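Local coordinates for protein putative antibiotic biosynthesis monooxygenase (Bordetella bronchiseptica, PDB 3GZ7) that probably acts as a monooxygenase in antibiotic biosynthesis, working as a dimeric alpha-beta barrel, at residues E34-E38 / A58-S62. Sequence-based numbering, arbitrary orientation.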
loop_
_atom_site.group_PDB
_atom_site.type_symbol
_atom_site.label_atom_id
_atom_site.label_comp_id
_atom_site.label_asym_id
_atom_site.label_seq_id
_atom_site.Cartn_x
_atom_site.Cartn_y
_atom_site.Cartn_z
ATOM N N GLU A 34 8.927 4.160 17.586
ATOM C CA GLU A 34 7.892 4.537 16.662
ATOM C C GLU A 34 7.754 6.046 16.598
ATOM O O GLU A 34 7.690 6.602 15.515
ATOM C CB GLU A 34 6.562 3.876 17.055
ATOM C CG GLU A 34 6.497 2.401 16.867
ATOM C CD GLU A 34 6.700 1.574 18.133
ATOM O OE1 GLU A 34 7.467 1.974 19.031
ATOM O OE2 GLU A 34 6.088 0.488 18.196
ATOM N N ALA A 35 7.714 6.705 17.757
ATOM C CA ALA A 35 7.595 8.160 17.837
ATOM C C ALA A 35 8.808 8.837 17.213
ATOM O O ALA A 35 8.697 9.856 16.526
ATOM C CB ALA A 35 7.418 8.622 19.329
ATOM N N ASP A 36 9.972 8.261 17.467
ATOM C CA ASP A 36 11.227 8.742 16.919
ATOM C C ASP A 36 11.163 8.633 15.406
ATOM O O ASP A 36 11.694 9.489 14.687
ATOM C CB ASP A 36 12.418 7.891 17.422
ATOM C CG ASP A 36 12.869 8.242 18.845
ATOM O OD1 ASP A 36 12.542 9.345 19.332
ATOM O OD2 ASP A 36 13.573 7.406 19.472
ATOM N N PHE A 37 10.522 7.565 14.929
ATOM C CA PHE A 37 10.513 7.277 13.497
ATOM C C PHE A 37 9.610 8.272 12.821
ATOM O O PHE A 37 10.013 8.970 11.896
ATOM C CB PHE A 37 10.060 5.829 13.192
ATOM C CG PHE A 37 9.912 5.551 11.706
ATOM C CD1 PHE A 37 11.008 5.625 10.864
ATOM C CD2 PHE A 37 8.671 5.256 11.159
ATOM C CE1 PHE A 37 10.873 5.393 9.492
ATOM C CE2 PHE A 37 8.522 5.030 9.796
ATOM C CZ PHE A 37 9.626 5.093 8.969
ATOM N N GLU A 38 8.375 8.339 13.307
ATOM C CA GLU A 38 7.419 9.329 12.819
ATOM C C GLU A 38 8.028 10.714 12.788
ATOM O O GLU A 38 7.956 11.340 11.752
ATOM C CB GLU A 38 6.149 9.330 13.636
ATOM C CG GLU A 38 5.298 8.114 13.380
ATOM C CD GLU A 38 4.095 8.009 14.272
ATOM O OE1 GLU A 38 3.747 9.002 14.961
ATOM O OE2 GLU A 38 3.466 6.926 14.226
ATOM N N ALA A 58 3.747 9.869 1.761
ATOM C CA ALA A 58 2.774 9.549 2.817
ATOM C C ALA A 58 3.304 8.362 3.688
ATOM O O ALA A 58 4.031 7.459 3.201
ATOM C CB ALA A 58 1.435 9.201 2.172
ATOM N N LEU A 59 2.991 8.416 4.973
ATOM C CA LEU A 59 3.427 7.426 5.967
ATOM C C LEU A 59 2.167 6.803 6.546
ATOM O O LEU A 59 1.237 7.522 6.939
ATOM C CB LEU A 59 4.286 8.068 7.075
ATOM C CG LEU A 59 4.848 7.113 8.148
ATOM C CD1 LEU A 59 5.750 6.048 7.521
ATOM C CD2 LEU A 59 5.560 7.916 9.243
ATOM N N HIS A 60 2.085 5.485 6.496
ATOM C CA HIS A 60 0.948 4.760 7.032
ATOM C C HIS A 60 1.453 3.815 8.100
ATOM O O HIS A 60 2.574 3.353 8.027
ATOM C CB HIS A 60 0.197 3.960 5.944
ATOM C CG HIS A 60 -0.388 4.791 4.858
ATOM N ND1 HIS A 60 -1.671 5.281 4.908
ATOM C CD2 HIS A 60 0.148 5.247 3.698
ATOM C CE1 HIS A 60 -1.900 6.004 3.823
ATOM N NE2 HIS A 60 -0.813 6.001 3.077
ATOM N N ARG A 61 0.600 3.541 9.085
ATOM C CA ARG A 61 0.907 2.633 10.168
ATOM C C ARG A 61 -0.083 1.467 10.238
ATOM O O ARG A 61 -1.283 1.674 10.233
ATOM C CB ARG A 61 0.892 3.379 11.490
ATOM C CG ARG A 61 1.357 2.546 12.649
ATOM C CD ARG A 61 1.475 3.397 13.905
ATOM N NE ARG A 61 2.138 2.639 14.981
ATOM C CZ ARG A 61 2.281 3.096 16.226
ATOM N NH1 ARG A 61 1.815 4.295 16.570
ATOM N NH2 ARG A 61 2.857 2.347 17.137
ATOM N N SER A 62 0.452 0.249 10.356
ATOM C CA SER A 62 -0.360 -0.939 10.528
ATOM C C SER A 62 -1.126 -0.935 11.847
ATOM O O SER A 62 -0.561 -0.646 12.892
ATOM C CB SER A 62 0.513 -2.183 10.492
ATOM O OG SER A 62 -0.289 -3.359 10.596
HETATM O O HOH W 1 0.794 6.786 15.049
#
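The first turn of the helix, E34-E38, runs nearly antiparallel (163°) to strand A58-S62 with 11.5 Å between the axes, so E34, F37 and E38 meet L59 and R61 through side chains alone. On the buried side, CE2 of F37 sits 3.7 Å from CD1 of L59, the ring coming at the leucine obliquely. F37 has CG anti to its nitrogen (chi1 174°), which swings the ring toward L59 and the sheet; there it also packs edge-to-face with Y69 of the adjacent strand. The other leucine methyl, CD2, meets CG of E38 at 4.2 Å, the side chains crossing at about a right angle.

This is a helix laid on one face of a four-stranded antiparallel sheet, as in the ferredoxin-like subunits of dimeric alpha-beta barrels. Strand 54-62 is outermost within the chain, but H60, R61 and S62 pair with a strand of the second subunit, which carries the sheet across the interface.

Toward that interface the contact turns polar. R61 reaches toward the helix, extended from CG to NE, and its guanidinium ends between two carboxylates. CB of E34 lies over one of its faces, and CG of E34 approaches NH2 to 3.7 Å; the E34 chain bends at chi2 (100°), and its OE2 makes a long salt bridge (3.9 Å) to NH2. OE2 of E38 stands well out of the guanidinium plane, 3.9 Å from NH1, so that pairing is one of charge. A water closes the gap, donating to OE2 of E38 (2.8 Å) and accepting from NH1 of R61 (3.1 Å) at the guanidinium edge. Y69 OH hydrogen-bonds OE2 of E38, NE of R61 hydrogen-bonds the backbone O of P66, and V114 of the second subunit packs against both E38 and R61.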